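Local structure of single-stranded-DNA-specific exonuclease RecJ (Thermus thermophilus, 2ZXR) at residues P539-L544 with R599-A604; P543-E548 with E639-G644; E557-P562 with A585-G590; H631-F636 with F646-L651. The protein degrades single-stranded DNA from the 5' end toward the 3' end as an exonuclease that requires divalent metal ions such as magnesium or manganese. All blocks are in the same frame, centred on the assembly; numbering follows the deposited sequence.

Contact 1 (P539-L544 with R599-A604)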
loop_
_atom_site.group_PDB
_atom_site.type_symbol
_atom_site.label_atom_id
_atom_site.label_comp_id
_atom_site.label_asym_id
_atom_site.label_seq_id
_atom_site.Cartn_x
_atom_site.Cartn_y
_atom_site.Cartn_z
ATOM N N PRO A 539 0.605 28.161 -6.501
ATOM C CA PRO A 539 0.069 29.180 -5.590
ATOM C C PRO A 539 -0.276 30.538 -6.183
ATOM O O PRO A 539 0.351 30.973 -7.131
ATOM C CB PRO A 539 1.142 29.267 -4.502
ATOM C CG PRO A 539 2.405 28.994 -5.245
ATOM C CD PRO A 539 2.054 27.944 -6.284
ATOM N N PHE A 540 -1.311 31.179 -5.632
ATOM C CA PHE A 540 -1.727 32.514 -6.052
ATOM C C PHE A 540 -2.146 33.288 -4.790
ATOM O O PHE A 540 -2.121 34.520 -4.765
ATOM C CB PHE A 540 -2.874 32.460 -7.093
ATOM C CG PHE A 540 -4.208 32.031 -6.527
ATOM C CD1 PHE A 540 -5.041 32.950 -5.894
ATOM C CD2 PHE A 540 -4.605 30.683 -6.581
ATOM C CE1 PHE A 540 -6.258 32.532 -5.312
ATOM C CE2 PHE A 540 -5.805 30.255 -6.013
ATOM C CZ PHE A 540 -6.642 31.176 -5.374
ATOM N N ALA A 541 -2.497 32.565 -3.730
ATOM C CA ALA A 541 -2.891 33.191 -2.472
ATOM C C ALA A 541 -1.875 32.796 -1.382
ATOM O O ALA A 541 -1.642 31.602 -1.117
ATOM C CB ALA A 541 -4.297 32.761 -2.101
ATOM N N TYR A 542 -1.280 33.813 -0.762
ATOM C CA TYR A 542 -0.249 33.646 0.248
ATOM C C TYR A 542 -0.658 34.079 1.631
ATOM O O TYR A 542 -0.789 35.277 1.894
ATOM C CB TYR A 542 0.997 34.419 -0.169
ATOM C CG TYR A 542 1.586 33.890 -1.456
ATOM C CD1 TYR A 542 0.936 34.078 -2.675
ATOM C CD2 TYR A 542 2.779 33.155 -1.445
ATOM C CE1 TYR A 542 1.459 33.552 -3.852
ATOM C CE2 TYR A 542 3.304 32.620 -2.616
ATOM C CZ TYR A 542 2.644 32.824 -3.805
ATOM O OH TYR A 542 3.174 32.283 -4.949
ATOM N N PRO A 543 -0.856 33.109 2.541
ATOM C CA PRO A 543 -1.259 33.396 3.921
ATOM C C PRO A 543 -0.297 34.340 4.609
ATOM O O PRO A 543 0.925 34.168 4.521
ATOM C CB PRO A 543 -1.252 32.013 4.599
ATOM C CG PRO A 543 -1.616 31.095 3.483
ATOM C CD PRO A 543 -0.824 31.655 2.294
ATOM N N LEU A 544 -0.872 35.311 5.310
ATOM C CA LEU A 544 -0.122 36.294 6.077
ATOM C C LEU A 544 -0.881 36.424 7.400
ATOM O O LEU A 544 -2.108 36.494 7.401
ATOM C CB LEU A 544 -0.121 37.638 5.356
ATOM C CG LEU A 544 0.618 38.819 5.980
ATOM C CD1 LEU A 544 2.121 38.612 5.881
ATOM C CD2 LEU A 544 0.235 40.097 5.233
ATOM N N ARG A 599 -4.129 36.796 -9.999
ATOM C CA ARG A 599 -3.959 37.784 -8.947
ATOM C C ARG A 599 -2.601 37.844 -8.276
ATOM O O ARG A 599 -1.847 38.802 -8.457
ATOM C CB ARG A 599 -5.008 37.524 -7.853
ATOM C CG ARG A 599 -6.404 37.995 -8.184
ATOM C CD ARG A 599 -6.572 39.459 -7.798
ATOM N NE ARG A 599 -5.502 40.293 -8.334
ATOM C CZ ARG A 599 -5.150 41.471 -7.823
ATOM N NH1 ARG A 599 -5.794 41.945 -6.764
ATOM N NH2 ARG A 599 -4.155 42.173 -8.368
ATOM N N ARG A 600 -2.311 36.814 -7.495
ATOM C CA ARG A 600 -1.089 36.725 -6.696
ATOM C C ARG A 600 -1.309 37.748 -5.593
ATOM O O ARG A 600 -1.022 38.951 -5.736
ATOM C CB ARG A 600 0.163 37.055 -7.488
ATOM C CG ARG A 600 1.435 36.395 -6.907
ATOM C CD ARG A 600 1.782 36.885 -5.492
ATOM N NE ARG A 600 3.050 36.333 -4.989
ATOM C CZ ARG A 600 3.626 36.669 -3.829
ATOM N NH1 ARG A 600 4.772 36.109 -3.465
ATOM N NH2 ARG A 600 3.065 37.562 -3.026
ATOM N N VAL A 601 -1.854 37.256 -4.490
ATOM C CA VAL A 601 -2.184 38.115 -3.368
ATOM C C VAL A 601 -1.769 37.535 -2.032
ATOM O O VAL A 601 -1.430 36.348 -1.925
ATOM C CB VAL A 601 -3.704 38.378 -3.345
ATOM C CG1 VAL A 601 -4.114 39.119 -4.603
ATOM C CG2 VAL A 601 -4.471 37.040 -3.254
ATOM N N GLU A 602 -1.796 38.387 -1.010
ATOM C CA GLU A 602 -1.454 37.963 0.343
ATOM C C GLU A 602 -2.771 37.986 1.080
ATOM O O GLU A 602 -3.536 38.956 0.986
ATOM C CB GLU A 602 -0.444 38.914 0.964
ATOM C CG GLU A 602 0.880 38.806 0.261
ATOM C CD GLU A 602 1.926 39.654 0.911
ATOM O OE1 GLU A 602 2.245 40.715 0.338
ATOM O OE2 GLU A 602 2.418 39.274 1.995
ATOM N N VAL A 603 -3.049 36.898 1.786
ATOM C CA VAL A 603 -4.316 36.784 2.454
ATOM C C VAL A 603 -4.213 36.547 3.933
ATOM O O VAL A 603 -3.449 35.705 4.397
ATOM C CB VAL A 603 -5.143 35.649 1.815
ATOM C CG1 VAL A 603 -6.516 35.555 2.462
ATOM C CG2 VAL A 603 -5.236 35.879 0.312
ATOM N N ALA A 604 -4.987 37.321 4.673
ATOM C CA ALA A 604 -5.038 37.195 6.113
ATOM C C ALA A 604 -6.514 36.942 6.424
ATOM O O ALA A 604 -7.394 37.277 5.628
ATOM C CB ALA A 604 -4.563 38.490 6.776
HETATM O O HOH W 1 2.229 36.323 2.631
#

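Contact 2 (P543-E548 with E639-G644)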
loop_
_atom_site.group_PDB
_atom_site.type_symbol
_atom_site.label_atom_id
_atom_site.label_comp_id
_atom_site.label_asym_id
_atom_site.label_seq_id
_atom_site.Cartn_x
_atom_site.Cartn_y
_atom_site.Cartn_z
ATOM N N PRO A 543 -0.856 33.109 2.541
ATOM C CA PRO A 543 -1.259 33.396 3.921
ATOM C C PRO A 543 -0.297 34.340 4.609
ATOM O O PRO A 543 0.925 34.168 4.521
ATOM C CB PRO A 543 -1.252 32.013 4.599
ATOM C CG PRO A 543 -1.616 31.095 3.483
ATOM C CD PRO A 543 -0.824 31.655 2.294
ATOM N N LEU A 544 -0.872 35.311 5.310
ATOM C CA LEU A 544 -0.122 36.294 6.077
ATOM C C LEU A 544 -0.881 36.424 7.400
ATOM O O LEU A 544 -2.108 36.494 7.401
ATOM C CB LEU A 544 -0.121 37.638 5.356
ATOM C CG LEU A 544 0.618 38.819 5.980
ATOM C CD1 LEU A 544 2.121 38.612 5.881
ATOM C CD2 LEU A 544 0.235 40.097 5.233
ATOM N N PRO A 545 -0.160 36.430 8.534
ATOM C CA PRO A 545 -0.763 36.557 9.864
ATOM C C PRO A 545 -1.595 37.846 9.948
ATOM O O PRO A 545 -1.203 38.871 9.390
ATOM C CB PRO A 545 0.448 36.595 10.790
ATOM C CG PRO A 545 1.457 35.745 10.049
ATOM C CD PRO A 545 1.297 36.235 8.628
ATOM N N LEU A 546 -2.728 37.791 10.645
ATOM C CA LEU A 546 -3.597 38.964 10.765
ATOM C C LEU A 546 -2.881 40.211 11.295
ATOM O O LEU A 546 -3.111 41.326 10.807
ATOM C CB LEU A 546 -4.798 38.676 11.661
ATOM C CG LEU A 546 -5.729 39.896 11.780
ATOM C CD1 LEU A 546 -6.304 40.221 10.409
ATOM C CD2 LEU A 546 -6.875 39.622 12.763
ATOM N N LEU A 547 -2.028 40.034 12.303
ATOM C CA LEU A 547 -1.299 41.170 12.862
ATOM C C LEU A 547 -0.498 41.861 11.766
ATOM O O LEU A 547 -0.559 43.079 11.621
ATOM C CB LEU A 547 -0.347 40.715 13.973
ATOM C CG LEU A 547 -1.014 40.046 15.167
ATOM C CD1 LEU A 547 0.059 39.508 16.108
ATOM C CD2 LEU A 547 -1.917 41.040 15.879
ATOM N N GLU A 548 0.259 41.090 11.000
ATOM C CA GLU A 548 1.041 41.694 9.931
ATOM C C GLU A 548 0.157 42.384 8.909
ATOM O O GLU A 548 0.476 43.472 8.454
ATOM C CB GLU A 548 1.903 40.654 9.223
ATOM C CG GLU A 548 3.104 40.212 10.014
ATOM C CD GLU A 548 3.956 39.221 9.248
ATOM O OE1 GLU A 548 4.261 39.490 8.061
ATOM O OE2 GLU A 548 4.326 38.178 9.836
ATOM N N GLU A 639 -2.790 28.643 8.833
ATOM C CA GLU A 639 -1.899 28.582 9.995
ATOM C C GLU A 639 -0.478 28.113 9.632
ATOM O O GLU A 639 0.511 28.591 10.186
ATOM C CB GLU A 639 -2.490 27.658 11.083
ATOM C CG GLU A 639 -3.903 28.081 11.553
ATOM C CD GLU A 639 -4.527 27.165 12.635
ATOM O OE1 GLU A 639 -5.721 27.391 12.979
ATOM O OE2 GLU A 639 -3.834 26.235 13.139
ATOM N N ARG A 640 -0.370 27.191 8.685
ATOM C CA ARG A 640 0.943 26.690 8.283
ATOM C C ARG A 640 1.596 27.562 7.203
ATOM O O ARG A 640 2.690 27.254 6.738
ATOM C CB ARG A 640 0.806 25.253 7.748
ATOM C CG ARG A 640 2.077 24.430 7.752
ATOM C CD ARG A 640 2.088 23.412 8.897
ATOM N NE ARG A 640 1.831 24.011 10.213
ATOM C CZ ARG A 640 0.626 24.366 10.674
ATOM N NH1 ARG A 640 -0.465 24.185 9.933
ATOM N NH2 ARG A 640 0.508 24.920 11.882
ATOM N N ARG A 641 0.926 28.633 6.788
ATOM C CA ARG A 641 1.472 29.496 5.735
ATOM C C ARG A 641 1.842 28.656 4.519
ATOM O O ARG A 641 2.920 28.794 3.965
ATOM C CB ARG A 641 2.727 30.237 6.225
ATOM C CG ARG A 641 2.476 31.608 6.830
ATOM C CD ARG A 641 1.922 31.506 8.217
ATOM N NE ARG A 641 0.573 32.059 8.313
ATOM C CZ ARG A 641 -0.086 32.198 9.461
ATOM N NH1 ARG A 641 0.489 31.824 10.603
ATOM N NH2 ARG A 641 -1.314 32.703 9.468
ATOM N N HIS A 642 0.957 27.760 4.106
ATOM C CA HIS A 642 1.259 26.927 2.955
ATOM C C HIS A 642 0.505 27.447 1.734
ATOM O O HIS A 642 -0.667 27.127 1.532
ATOM C CB HIS A 642 0.899 25.463 3.256
ATOM C CG HIS A 642 1.486 24.498 2.283
ATOM N ND1 HIS A 642 1.081 24.435 0.970
ATOM C CD2 HIS A 642 2.500 23.607 2.409
ATOM C CE1 HIS A 642 1.818 23.550 0.323
ATOM N NE2 HIS A 642 2.689 23.034 1.172
ATOM N N PRO A 643 1.186 28.243 0.885
ATOM C CA PRO A 643 0.582 28.822 -0.313
ATOM C C PRO A 643 -0.120 27.874 -1.271
ATOM O O PRO A 643 -1.214 28.174 -1.735
ATOM C CB PRO A 643 1.754 29.575 -0.967
ATOM C CG PRO A 643 2.593 29.975 0.220
ATOM C CD PRO A 643 2.581 28.699 1.030
ATOM N N GLY A 644 0.502 26.738 -1.571
ATOM C CA GLY A 644 -0.113 25.788 -2.486
ATOM C C GLY A 644 -1.418 25.178 -1.995
ATOM O O GLY A 644 -2.407 25.173 -2.729
#

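Contact 3 (E557-P562 with A585-G590)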
loop_
_atom_site.group_PDB
_atom_site.type_symbol
_atom_site.label_atom_id
_atom_site.label_comp_id
_atom_site.label_asym_id
_atom_site.label_seq_id
_atom_site.Cartn_x
_atom_site.Cartn_y
_atom_site.Cartn_z
ATOM N N GLU A 557 -1.646 50.358 2.674
ATOM C CA GLU A 557 -1.575 49.397 1.580
ATOM C C GLU A 557 -2.978 49.167 0.998
ATOM O O GLU A 557 -3.957 49.068 1.734
ATOM C CB GLU A 557 -0.983 48.066 2.079
ATOM C CG GLU A 557 -0.676 47.054 0.965
ATOM C CD GLU A 557 0.243 45.907 1.417
ATOM O OE1 GLU A 557 1.102 46.121 2.309
ATOM O OE2 GLU A 557 0.122 44.794 0.859
ATOM N N GLY A 558 -3.081 49.135 -0.325
ATOM C CA GLY A 558 -4.371 48.879 -0.933
ATOM C C GLY A 558 -4.860 47.543 -0.382
ATOM O O GLY A 558 -4.127 46.552 -0.441
ATOM N N VAL A 559 -6.076 47.529 0.164
ATOM C CA VAL A 559 -6.637 46.327 0.766
ATOM C C VAL A 559 -8.110 46.034 0.523
ATOM O O VAL A 559 -8.936 46.941 0.348
ATOM C CB VAL A 559 -6.444 46.330 2.289
ATOM C CG1 VAL A 559 -4.981 46.437 2.606
ATOM C CG2 VAL A 559 -7.203 47.486 2.918
ATOM N N TYR A 560 -8.421 44.742 0.557
ATOM C CA TYR A 560 -9.771 44.262 0.376
ATOM C C TYR A 560 -10.304 43.629 1.652
ATOM O O TYR A 560 -9.639 42.800 2.271
ATOM C CB TYR A 560 -9.819 43.252 -0.778
ATOM C CG TYR A 560 -11.059 42.372 -0.797
ATOM C CD1 TYR A 560 -10.969 41.017 -0.466
ATOM C CD2 TYR A 560 -12.316 42.888 -1.155
ATOM C CE1 TYR A 560 -12.092 40.183 -0.493
ATOM C CE2 TYR A 560 -13.456 42.065 -1.182
ATOM C CZ TYR A 560 -13.331 40.709 -0.849
ATOM O OH TYR A 560 -14.421 39.870 -0.865
ATOM N N VAL A 561 -11.493 44.062 2.056
ATOM C CA VAL A 561 -12.184 43.524 3.225
ATOM C C VAL A 561 -13.551 43.131 2.657
ATOM O O VAL A 561 -14.291 43.983 2.143
ATOM C CB VAL A 561 -12.413 44.587 4.336
ATOM C CG1 VAL A 561 -13.166 43.962 5.510
ATOM C CG2 VAL A 561 -11.089 45.149 4.815
ATOM N N PRO A 562 -13.904 41.840 2.727
ATOM C CA PRO A 562 -15.202 41.390 2.194
ATOM C C PRO A 562 -16.450 42.043 2.797
ATOM O O PRO A 562 -16.471 42.398 3.978
ATOM C CB PRO A 562 -15.169 39.875 2.424
ATOM C CG PRO A 562 -14.266 39.718 3.586
ATOM C CD PRO A 562 -13.159 40.720 3.319
ATOM N N ALA A 585 -6.747 44.731 -5.165
ATOM C CA ALA A 585 -5.962 44.797 -3.934
ATOM C C ALA A 585 -4.972 43.611 -3.869
ATOM O O ALA A 585 -5.343 42.461 -4.118
ATOM C CB ALA A 585 -6.878 44.740 -2.739
ATOM N N GLY A 586 -3.720 43.892 -3.537
ATOM C CA GLY A 586 -2.750 42.824 -3.389
ATOM C C GLY A 586 -2.764 42.251 -1.964
ATOM O O GLY A 586 -1.990 41.339 -1.637
ATOM N N LEU A 587 -3.632 42.788 -1.103
ATOM C CA LEU A 587 -3.731 42.320 0.286
ATOM C C LEU A 587 -5.193 42.079 0.647
ATOM O O LEU A 587 -6.032 42.954 0.429
ATOM C CB LEU A 587 -3.155 43.365 1.244
ATOM C CG LEU A 587 -3.197 42.956 2.711
ATOM C CD1 LEU A 587 -2.130 41.868 2.934
ATOM C CD2 LEU A 587 -2.948 44.160 3.622
ATOM N N TRP A 588 -5.505 40.910 1.202
ATOM C CA TRP A 588 -6.898 40.600 1.553
ATOM C C TRP A 588 -7.021 40.319 3.030
ATOM O O TRP A 588 -6.125 39.723 3.635
ATOM C CB TRP A 588 -7.411 39.366 0.774
ATOM C CG TRP A 588 -7.490 39.484 -0.748
ATOM C CD1 TRP A 588 -7.297 40.608 -1.512
ATOM C CD2 TRP A 588 -7.835 38.434 -1.669
ATOM N NE1 TRP A 588 -7.502 40.320 -2.854
ATOM C CE2 TRP A 588 -7.830 38.994 -2.972
ATOM C CE3 TRP A 588 -8.146 37.078 -1.520
ATOM C CZ2 TRP A 588 -8.121 38.236 -4.115
ATOM C CZ3 TRP A 588 -8.440 36.324 -2.666
ATOM C CH2 TRP A 588 -8.423 36.909 -3.937
ATOM N N LEU A 589 -8.132 40.738 3.617
ATOM C CA LEU A 589 -8.355 40.513 5.036
ATOM C C LEU A 589 -9.479 39.503 5.212
ATOM O O LEU A 589 -9.939 39.263 6.317
ATOM C CB LEU A 589 -8.733 41.825 5.715
ATOM C CG LEU A 589 -7.679 42.925 5.659
ATOM C CD1 LEU A 589 -8.191 44.163 6.400
ATOM C CD2 LEU A 589 -6.387 42.429 6.299
ATOM N N GLY A 590 -9.924 38.927 4.101
ATOM C CA GLY A 590 -11.001 37.973 4.149
ATOM C C GLY A 590 -11.073 37.338 2.786
ATOM O O GLY A 590 -10.259 37.648 1.903
HETATM O O HOH W 2 -2.391 46.269 -2.404
#

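Contact 4 (H631-F636 with F646-L651)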
loop_
_atom_site.group_PDB
_atom_site.type_symbol
_atom_site.label_atom_id
_atom_site.label_comp_id
_atom_site.label_asym_id
_atom_site.label_seq_id
_atom_site.Cartn_x
_atom_site.Cartn_y
_atom_site.Cartn_z
ATOM N N HIS A 631 -13.132 23.873 4.891
ATOM C CA HIS A 631 -12.848 24.837 5.964
ATOM C C HIS A 631 -11.638 24.444 6.792
ATOM O O HIS A 631 -10.742 25.259 7.022
ATOM C CB HIS A 631 -14.073 25.003 6.874
ATOM C CG HIS A 631 -15.195 25.757 6.219
ATOM N ND1 HIS A 631 -16.404 25.992 6.836
ATOM C CD2 HIS A 631 -15.272 26.355 5.004
ATOM C CE1 HIS A 631 -17.176 26.706 6.032
ATOM N NE2 HIS A 631 -16.513 26.939 4.915
ATOM N N ARG A 632 -11.601 23.195 7.243
ATOM C CA ARG A 632 -10.478 22.711 8.038
ATOM C C ARG A 632 -9.181 22.811 7.212
ATOM O O ARG A 632 -8.106 23.132 7.744
ATOM C CB ARG A 632 -10.761 21.263 8.468
ATOM C CG ARG A 632 -9.592 20.477 9.026
ATOM C CD ARG A 632 -9.742 18.997 8.602
ATOM N NE ARG A 632 -11.134 18.611 8.708
ATOM C CZ ARG A 632 -11.715 17.618 8.050
ATOM N NH1 ARG A 632 -11.030 16.854 7.216
ATOM N NH2 ARG A 632 -13.017 17.435 8.189
ATOM N N ARG A 633 -9.272 22.517 5.916
ATOM C CA ARG A 633 -8.098 22.638 5.036
ATOM C C ARG A 633 -7.639 24.093 4.985
ATOM O O ARG A 633 -6.456 24.379 5.149
ATOM C CB ARG A 633 -8.412 22.217 3.602
ATOM C CG ARG A 633 -7.943 20.839 3.227
ATOM C CD ARG A 633 -6.454 20.674 3.411
ATOM N NE ARG A 633 -5.869 20.187 2.175
ATOM C CZ ARG A 633 -6.138 19.011 1.625
ATOM N NH1 ARG A 633 -6.988 18.173 2.194
ATOM N NH2 ARG A 633 -5.539 18.684 0.499
ATOM N N LEU A 634 -8.583 25.005 4.754
ATOM C CA LEU A 634 -8.256 26.435 4.672
ATOM C C LEU A 634 -7.541 26.909 5.915
ATOM O O LEU A 634 -6.475 27.520 5.837
ATOM C CB LEU A 634 -9.522 27.285 4.468
ATOM C CG LEU A 634 -10.049 27.492 3.052
ATOM C CD1 LEU A 634 -11.346 28.307 3.094
ATOM C CD2 LEU A 634 -9.000 28.222 2.219
ATOM N N LEU A 635 -8.140 26.627 7.070
ATOM C CA LEU A 635 -7.551 27.013 8.345
ATOM C C LEU A 635 -6.197 26.387 8.544
ATOM O O LEU A 635 -5.287 27.046 9.041
ATOM C CB LEU A 635 -8.442 26.593 9.522
ATOM C CG LEU A 635 -9.608 27.488 9.932
ATOM C CD1 LEU A 635 -9.094 28.891 10.312
ATOM C CD2 LEU A 635 -10.570 27.575 8.794
ATOM N N PHE A 636 -6.064 25.104 8.192
ATOM C CA PHE A 636 -4.784 24.414 8.369
ATOM C C PHE A 636 -3.710 25.043 7.496
ATOM O O PHE A 636 -2.636 25.361 7.988
ATOM C CB PHE A 636 -4.887 22.914 8.027
ATOM C CG PHE A 636 -3.555 22.200 8.024
ATOM C CD1 PHE A 636 -2.927 21.849 9.224
ATOM C CD2 PHE A 636 -2.890 21.945 6.820
ATOM C CE1 PHE A 636 -1.652 21.263 9.226
ATOM C CE2 PHE A 636 -1.618 21.358 6.806
ATOM C CZ PHE A 636 -0.995 21.016 8.013
ATOM N N PHE A 646 -3.293 26.235 0.556
ATOM C CA PHE A 646 -4.259 27.286 0.854
ATOM C C PHE A 646 -4.920 27.700 -0.451
ATOM O O PHE A 646 -6.143 27.844 -0.517
ATOM C CB PHE A 646 -3.550 28.482 1.457
ATOM C CG PHE A 646 -4.471 29.571 1.843
ATOM C CD1 PHE A 646 -5.273 29.444 2.969
ATOM C CD2 PHE A 646 -4.567 30.719 1.068
ATOM C CE1 PHE A 646 -6.149 30.439 3.310
ATOM C CE2 PHE A 646 -5.448 31.718 1.416
ATOM C CZ PHE A 646 -6.235 31.578 2.534
ATOM N N SER A 647 -4.092 27.888 -1.486
ATOM C CA SER A 647 -4.599 28.272 -2.800
ATOM C C SER A 647 -5.533 27.185 -3.320
ATOM O O SER A 647 -6.590 27.472 -3.857
ATOM C CB SER A 647 -3.448 28.448 -3.810
ATOM O OG SER A 647 -2.656 29.595 -3.533
ATOM N N GLU A 648 -5.131 25.930 -3.161
ATOM C CA GLU A 648 -5.950 24.839 -3.661
ATOM C C GLU A 648 -7.272 24.809 -2.924
ATOM O O GLU A 648 -8.352 24.664 -3.530
ATOM C CB GLU A 648 -5.226 23.499 -3.478
ATOM C CG GLU A 648 -6.079 22.320 -3.873
ATOM C CD GLU A 648 -5.374 20.998 -3.654
ATOM O OE1 GLU A 648 -4.772 20.800 -2.569
ATOM O OE2 GLU A 648 -5.440 20.162 -4.573
ATOM N N ALA A 649 -7.171 24.941 -1.605
ATOM C CA ALA A 649 -8.328 24.917 -0.733
ATOM C C ALA A 649 -9.278 26.068 -1.038
ATOM O O ALA A 649 -10.504 25.938 -0.905
ATOM C CB ALA A 649 -7.874 24.991 0.716
ATOM N N LEU A 650 -8.705 27.205 -1.425
ATOM C CA LEU A 650 -9.516 28.373 -1.730
ATOM C C LEU A 650 -10.338 28.091 -2.980
ATOM O O LEU A 650 -11.514 28.439 -3.037
ATOM C CB LEU A 650 -8.628 29.612 -1.908
ATOM C CG LEU A 650 -9.365 30.922 -2.232
ATOM C CD1 LEU A 650 -10.539 31.132 -1.280
ATOM C CD2 LEU A 650 -8.394 32.076 -2.134
ATOM N N LEU A 651 -9.733 27.450 -3.979
ATOM C CA LEU A 651 -10.487 27.111 -5.188
ATOM C C LEU A 651 -11.677 26.201 -4.834
ATOM O O LEU A 651 -12.790 26.391 -5.331
ATOM C CB LEU A 651 -9.599 26.396 -6.198
ATOM C CG LEU A 651 -8.395 27.191 -6.714
ATOM C CD1 LEU A 651 -7.740 26.380 -7.846
ATOM C CD2 LEU A 651 -8.840 28.563 -7.241
HETATM O O HOH W 3 -5.722 21.984 -0.133
#

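Contact 1 (P539-L544 with R599-A604)
Tyr542 and Arg600 stack at the edge of a five-stranded parallel β-sheet, where the outermost strand 541-543 pairs in parallel with strand 601-603. The guanidinium lies flat over the phenol ring in a cation-pi contact, with Arg600 CZ 3.8 Å from the centroid of the Tyr542 ring. Although Arg600 CB starts away from the neighbouring strand, a bend at chi2 (-63°) turns CD back to within 3.7 Å of Tyr542 CE1, and the two planes end 19° apart. Arginine suits this exposed position because its flat face can cover a ring while its charge stays near solvent. Val601 and Val603 each use both backbone N and O toward the edge strand, through Phe540 O, Tyr542 N, Tyr542 O and Leu544 N. Pro543, which has no N-H to give, falls where this register needs none. On the opposite face, small Ala541 and β-branched Val603 meet CB to CG2 at 4.1 Å. Glu602, on the tyrosine side, sends OE1 to a salt bridge with Arg552. Its OE2 lies 4.0 Å from both Leu544 CD1 and CD2, and a water sits 3.0 Å from Glu602 OE2 and 3.1 Å from Pro543 O.

Contact 2 (P543-E548 with E639-G644)
Pro543 and Pro545 present their rings to Arg641 from two directions. Pro545 CG stands over the centre of one guanidinium face, 3.9 Å from Arg641 CZ, while Glu639 CA lies over the rim of the opposite face. Pro543 instead meets the group at its edge, with CB near the guanidinium plane. Bends at chi2 (76°) and chi3 (-116°) fold the arginine chain and bring Arg641 NE to 4.1 Å from Pro543 CB. Nearer the backbone, Arg641 CG passes 3.8 Å from Pro543 O. The backbone prepares this: Arg641 has positive phi (53°) in the Schellman motif that ends helix 624-639, and His642 follows at once as N-cap of helix 643-655, with ND1 accepting from Leu645 N. Pro643 opens that second helix, a position where a missing N-H costs nothing, and its CG comes 4.3 Å from Pro543 CD. Pro545 is likewise an N-cap, just before helix 546-554. Arg641 also makes a cation-pi contact with Tyr638. The two segments share neither a hydrogen bond nor a salt bridge; a partly exposed cation cushioned by proline C-H groups implies adhesion through shape and dispersion, at a place solvent could still reach.

Contact 3 (E557-P562 with A585-G590)
Tyr560 points the CD1 edge of its ring at the face of Trp588, an edge-to-face pair between two neighbouring strands of a parallel α/β sheet, 558-560 and 587-588. The centroids of the Tyr560 ring and the Trp588 five-membered ring are 5.1 Å apart, with planes at 71°. Tyr560 CG is anti to the backbone N (chi1 162°), which directs the ring so that CD1 lies over the indole face; Tyr560 CB separately meets Trp588 CD1 at 3.7 Å. The small methyl of Ala585 fits against the Val559-Tyr560 backbone, its CB 3.6 Å from Tyr560 N, and also touches Tyr560 CB. On the other side of the sheet Val559 and Leu587 lie side by side, pointing the same way, and Val561 CG2 comes close to Leu589 CD1, at 3.4 Å. These branched aliphatics suit a layer roofed by helices, since Val559 and Leu589 also touch helix 546-554 and Val561 touches helix 566-573. Gly590, having no side chain, lets the Pro562 ring settle directly on its backbone, with Pro562 CD 3.6 Å from Gly590 CA. Tyr560 anchors the register: its N donates to Leu587 O and its O accepts from Leu589 N (2.9 Å). Where the strands part, a water bridges them, donating to Gly558 O at 2.6 Å and accepting from Gly586 N at 2.9 Å.

Contact 4 (H631-F636 with F646-L651)
Leu634 and Phe646 mark the closest backbone approach of segments 631-636 and 646-651, two nearly antiparallel helical stretches, their CA atoms 5.6 Å apart. The axes of the two segments come within 8.6 Å and make an angle of 151° between their N-to-C directions. Such closeness suits Ala649, whose CB is all it places between the helices. Leu634 packs against it: CG lies anti to the carbonyl carbon (chi1 -85°), and CD2 reaches 3.7 Å from Ala649 CB and 3.8 Å from Phe646 CE1, with Leu650 CB a little farther off. The phenylalanine brings its edge rather than its face to the neighbouring helix, so that Leu634 O lies in the ring plane, 3.7 Å from Phe646 CD1. Beside these apolar contacts Arg633 rests its CB on Ala649 CB at 4.0 Å and carries its guanidinium toward Glu648. The resulting salt bridge is long, 3.8 Å from Arg633 NH2 to Glu648 OE1, and the two planar groups are turned 75° apart. A water reinforces it, donating to Glu648 OE1 and accepting a weak bond from Arg633 NE. Both charged groups have firmer ties beyond the pair, Arg633 NH1 to Asp432 of strand 426-433 and Glu648 OE2 to the backbone N of Leu12, which probably offsets the cost of burying them. With a short turn joining the chain between them, helices 624-639 and 643-655 form an antiparallel helical hairpin, here packed by Leu634 against Ala649 and the edge of Phe646 and bordered by a polar flank.

All four contacts lie in the C-terminal domain, away from the metal site. Contacts 1 and 3, both partly buried, belong to one parallel sheet and are joined through adjacent strands 587-588 and 601-603, with Trp588 bonded by its backbone to Glu602 and Ala604; both rely on backbone hydrogen bonds and each adds an aromatic interaction. Contact 4 is the buried one, an apolar helix-helix seam flanked by a buried charged pair, whereas contact 2 lies at the surface and has no polar bond between its segments. Contacts 2 and 4 share helix 643-655, and contacts 1 and 2 share Pro543 and Leu544; Pro543 CG meets Phe646 of contact 4. Ser647 OG further ties that helix to the edge strand by bonding Phe540 N and Ala541 N.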